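Local structure of protein induced by osmotic stress (Scheffersomyces stipitis, 5YWN) at residues Lys277-Pro280 with Gln281-Asp284; Asp304-Thr307 with Lys308-Gly312. The protein reduces haloketones asymmetrically with NADP(H) and probably has cinnamyl-alcohol dehydrogenase activity, as a Rossmann-fold member of the dihydroflavonol-4-reductase subfamily. The protein carries 1 engineered substitution. All blocks are in the same frame, centred on the assembly; numbering follows the deposited sequence.

Interaction 1: residues Lys277-Pro280 with Gln281-Asp284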
loop_
_atom_site.group_PDB
_atom_site.type_symbol
_atom_site.label_atom_id
_atom_site.label_comp_id
_atom_site.label_asym_id
_atom_site.label_seq_id
_atom_site.Cartn_x
_atom_site.Cartn_y
_atom_site.Cartn_z
ATOM N N LYS A 277 -0.602 -10.073 25.871
ATOM C CA LYS A 277 -0.361 -9.050 26.865
ATOM C C LYS A 277 -1.372 -7.905 26.874
ATOM O O LYS A 277 -1.853 -7.541 27.861
ATOM C CB LYS A 277 1.022 -8.491 26.696
ATOM C CG LYS A 277 2.141 -9.452 27.003
ATOM C CD LYS A 277 3.483 -8.818 26.733
ATOM C CE LYS A 277 4.629 -9.608 27.321
ATOM N NZ LYS A 277 4.865 -10.829 26.591
ATOM N N ASN A 278 -1.654 -7.369 25.720
ATOM C CA ASN A 278 -2.642 -6.355 25.490
ATOM C C ASN A 278 -4.105 -6.687 25.652
ATOM O O ASN A 278 -4.823 -5.871 26.041
ATOM C CB ASN A 278 -2.350 -5.591 24.212
ATOM C CG ASN A 278 -1.075 -4.818 24.301
ATOM O OD1 ASN A 278 -1.040 -3.772 24.845
ATOM N ND2 ASN A 278 -0.030 -5.384 23.820
ATOM N N PHE A 279 -4.493 -7.898 25.319
ATOM C CA PHE A 279 -5.859 -8.350 25.380
ATOM C C PHE A 279 -5.936 -9.639 26.203
ATOM O O PHE A 279 -6.224 -10.699 25.749
ATOM C CB PHE A 279 -6.458 -8.491 24.000
ATOM C CG PHE A 279 -6.255 -7.306 23.142
ATOM C CD1 PHE A 279 -7.137 -6.285 23.161
ATOM C CD2 PHE A 279 -5.146 -7.200 22.351
ATOM C CE1 PHE A 279 -6.942 -5.180 22.391
ATOM C CE2 PHE A 279 -4.944 -6.104 21.564
ATOM C CZ PHE A 279 -5.837 -5.085 21.596
ATOM N N PRO A 280 -5.661 -9.499 27.482
ATOM C CA PRO A 280 -5.526 -10.625 28.382
ATOM C C PRO A 280 -6.811 -11.416 28.616
ATOM O O PRO A 280 -6.723 -12.505 29.024
ATOM C CB PRO A 280 -4.961 -10.013 29.646
ATOM C CG PRO A 280 -5.358 -8.624 29.613
ATOM C CD PRO A 280 -5.491 -8.231 28.191
ATOM N N GLN A 281 -7.950 -10.850 28.296
ATOM C CA GLN A 281 -9.176 -11.568 28.223
ATOM C C GLN A 281 -9.187 -12.600 27.131
ATOM O O GLN A 281 -9.945 -13.457 27.177
ATOM C CB GLN A 281 -10.394 -10.664 28.139
ATOM C CG GLN A 281 -10.665 -10.003 26.811
ATOM C CD GLN A 281 -9.784 -8.818 26.570
ATOM O OE1 GLN A 281 -8.749 -8.724 27.114
ATOM N NE2 GLN A 281 -10.202 -7.947 25.726
ATOM N N LEU A 282 -8.333 -12.468 26.146
ATOM C CA LEU A 282 -8.233 -13.439 25.064
ATOM C C LEU A 282 -7.211 -14.556 25.288
ATOM O O LEU A 282 -7.072 -15.456 24.490
ATOM C CB LEU A 282 -7.943 -12.746 23.755
ATOM C CG LEU A 282 -8.792 -11.591 23.291
ATOM C CD1 LEU A 282 -8.266 -10.988 22.020
ATOM C CD2 LEU A 282 -10.241 -11.958 23.172
ATOM N N ALA A 283 -6.507 -14.470 26.396
ATOM C CA ALA A 283 -5.389 -15.329 26.655
ATOM C C ALA A 283 -5.786 -16.770 26.681
ATOM O O ALA A 283 -5.113 -17.593 26.147
ATOM C CB ALA A 283 -4.766 -14.973 27.963
ATOM N N ASP A 284 -6.903 -17.042 27.309
ATOM C CA ASP A 284 -7.410 -18.383 27.420
ATOM C C ASP A 284 -7.999 -18.945 26.144
ATOM O O ASP A 284 -8.266 -20.086 26.067
ATOM C CB ASP A 284 -8.333 -18.596 28.622
ATOM C CG ASP A 284 -9.535 -17.711 28.627
ATOM O OD1 ASP A 284 -9.825 -17.061 27.652
ATOM O OD2 ASP A 284 -10.204 -17.662 29.648
#
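Phe279 and Leu282 meet where the chain leaves helix 268-278 and winds, through two successive i to i+3 backbone hydrogen bonds, into a short 3-10 segment. In the first bond Leu282 N donates to Phe279 O at 2.8 Å with an N-H...O angle of 157°; in the second Ala283 N donates to Pro280 O at 3.3 Å, a longer bond. Both donors stand above the plane of the carbonyl they use, the second more steeply, 74° out of the plane at Pro280 O, consistent with tight i to i+3 winding.

Side chains follow the same turn. The leucine CD1 methyl lies 3.7 Å from Phe279 CB and is oblique to the aromatic ring. Gln281 folds back over the turn instead of extending: CG sits between its own backbone N and carbonyl carbon (chi1 76°), and a second bend at chi2 carries the amide toward Phe279. NE2 comes to the edge of the ring, near its plane, while OE1 lies against the Phe279-Pro280 peptide, 3.1 Å from Phe279 C. It makes no hydrogen bond to Pro280 N, which has no hydrogen to give.

The chain leaves helical backbone angles at Phe279, just before the turn. The ring of Phe279 is buried against Ile326, Lys327 and Leu330 of helix 318-332, whereas Pro280 and Gln281 are exposed. Farther out, Arg276 NH1 bonds to Ala283 O, linking the last full turn of the helix to the 3-10 segment, and Lys285 NZ bonds to Gln281 O. The site is far from the cofactor and joins a helix end to its following loop. Within the turn, Ala283 CB sits 3.3 Å from Pro280 O.

Interaction 2: residues Asp304-Thr307 with Lys308-Gly312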
loop_
_atom_site.group_PDB
_atom_site.type_symbol
_atom_site.label_atom_id
_atom_site.label_comp_id
_atom_site.label_asym_id
_atom_site.label_seq_id
_atom_site.Cartn_x
_atom_site.Cartn_y
_atom_site.Cartn_z
ATOM N N ASP A 304 17.390 1.779 4.447
ATOM C CA ASP A 304 16.368 2.779 4.233
ATOM C C ASP A 304 16.771 4.147 4.707
ATOM O O ASP A 304 15.950 4.950 4.914
ATOM C CB ASP A 304 15.040 2.373 4.850
ATOM C CG ASP A 304 15.097 2.282 6.363
ATOM O OD1 ASP A 304 16.164 2.325 6.948
ATOM O OD2 ASP A 304 14.042 2.165 6.956
ATOM N N LYS A 305 18.050 4.390 4.835
ATOM C CA LYS A 305 18.561 5.619 5.415
ATOM C C LYS A 305 18.122 6.848 4.666
ATOM O O LYS A 305 17.691 7.777 5.251
ATOM C CB LYS A 305 20.081 5.581 5.548
ATOM C CG LYS A 305 20.555 4.595 6.600
ATOM C CD LYS A 305 22.037 4.665 6.921
ATOM C CE LYS A 305 22.944 4.723 5.702
ATOM N NZ LYS A 305 22.939 3.548 4.830
ATOM N N LYS A 306 18.160 6.787 3.365
ATOM C CA LYS A 306 17.732 7.871 2.535
ATOM C C LYS A 306 16.234 8.187 2.731
ATOM O O LYS A 306 15.860 9.290 2.893
ATOM C CB LYS A 306 18.003 7.520 1.074
ATOM C CG LYS A 306 17.669 8.621 0.100
ATOM C CD LYS A 306 17.832 8.240 -1.342
ATOM C CE LYS A 306 19.271 8.295 -1.809
ATOM N NZ LYS A 306 19.387 8.501 -3.264
ATOM N N THR A 307 15.423 7.155 2.738
ATOM C CA THR A 307 14.010 7.305 2.896
ATOM C C THR A 307 13.706 7.961 4.241
ATOM O O THR A 307 12.987 8.895 4.285
ATOM C CB THR A 307 13.279 5.960 2.719
ATOM O OG1 THR A 307 13.361 5.544 1.375
ATOM C CG2 THR A 307 11.864 6.029 3.127
ATOM N N LYS A 308 14.319 7.491 5.298
ATOM C CA LYS A 308 14.090 8.028 6.636
ATOM C C LYS A 308 14.474 9.492 6.753
ATOM O O LYS A 308 13.761 10.249 7.326
ATOM C CB LYS A 308 14.818 7.219 7.699
ATOM C CG LYS A 308 14.284 5.854 7.972
ATOM C CD LYS A 308 12.821 5.870 8.227
ATOM C CE LYS A 308 12.511 6.219 9.675
ATOM N NZ LYS A 308 13.144 5.211 10.542
ATOM N N LYS A 309 15.594 9.864 6.161
ATOM C CA LYS A 309 16.020 11.244 6.080
ATOM C C LYS A 309 15.036 12.117 5.305
ATOM O O LYS A 309 14.748 13.157 5.718
ATOM C CB LYS A 309 17.381 11.337 5.438
ATOM C CG LYS A 309 17.942 12.733 5.273
ATOM C CD LYS A 309 18.370 13.313 6.576
ATOM C CE LYS A 309 19.515 14.290 6.434
ATOM N NZ LYS A 309 19.877 14.796 7.749
ATOM N N ILE A 310 14.556 11.651 4.185
ATOM C CA ILE A 310 13.579 12.367 3.452
ATOM C C ILE A 310 12.251 12.503 4.211
ATOM O O ILE A 310 11.719 13.547 4.287
ATOM C CB ILE A 310 13.359 11.745 2.069
ATOM C CG1 ILE A 310 14.563 11.955 1.181
ATOM C CG2 ILE A 310 12.162 12.355 1.364
ATOM C CD1 ILE A 310 14.523 11.127 -0.022
ATOM N N LEU A 311 11.759 11.414 4.751
ATOM C CA LEU A 311 10.526 11.442 5.498
ATOM C C LEU A 311 10.564 12.282 6.772
ATOM O O LEU A 311 9.688 13.015 7.015
ATOM C CB LEU A 311 10.015 10.047 5.804
ATOM C CG LEU A 311 9.583 9.121 4.679
ATOM C CD1 LEU A 311 9.187 7.814 5.283
ATOM C CD2 LEU A 311 8.484 9.738 3.868
ATOM N N GLY A 312 11.605 12.128 7.552
ATOM C CA GLY A 312 11.803 12.911 8.747
ATOM C C GLY A 312 10.812 12.705 9.894
ATOM O O GLY A 312 10.644 13.564 10.675
#
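Asp304 and Lys308 cross one turn apart at the start of helix 305-311, where the aspartate occupies the N-cap position without a capping bond from its side chain. Lys308 N donates to Asp304 O at 3.0 Å, opening a run of i to i+4 bonds that continues through Leu311 N on Thr307 O at 2.8 Å and Gly312 N on Lys308 O. With CG between backbone N and carbonyl carbon (chi1 65°), Asp304 brings OD2 to 3.8 Å from CG of Lys308, a lysine bent at chi2, chi3 and chi4; NZ stays 4.8 Å from OD2, too far for contact, and the ammonium makes a cation-pi interaction with Tyr315. An alanine here takes away the carboxylate, and the bent Lys308 chain would probably be freer to turn, its CG and CD left without that neighbour.

Thr307 and Leu311 run side by side, the threonine CG2 3.9 Å from Leu311 CD1. Thr307 OG1, anti to the carbonyl carbon (chi1 -69°), thereby reaches Glu144 OE2 and Leu260 N, bonding to both. Lys306 CG and Ile310 CD1 pair similarly at 4.0 Å. Thr307 packs on Leu259 and Leu261 of strand 258-261, and Leu311 reaches both Leu261 and helix 238-250 at Ala244 and Ala247.

In the fold
Interactions 1 and 2 come in series along the chain: 277-284 covers the end of helix 268-278 and the turn after it; 304-312 spans helix 305-311, the next helix, with its flanking residues. Their centres lie about 36 Å apart and their nearest atoms about 21 Å, so they do not touch. Interaction 1 is peripheral, its centre about 30 Å from the chain centre, beside the C-terminal helix 318-332. Interaction 2, centred about 18 Å from the chain centre, rests on strand 258-261, an outermost strand of the seven-stranded parallel Rossmann sheet, with the Thr307 side chain about 14 Å from the bound NADP. The connection thus runs from an outlying part of the fold back to the edge of the cofactor-binding sheet.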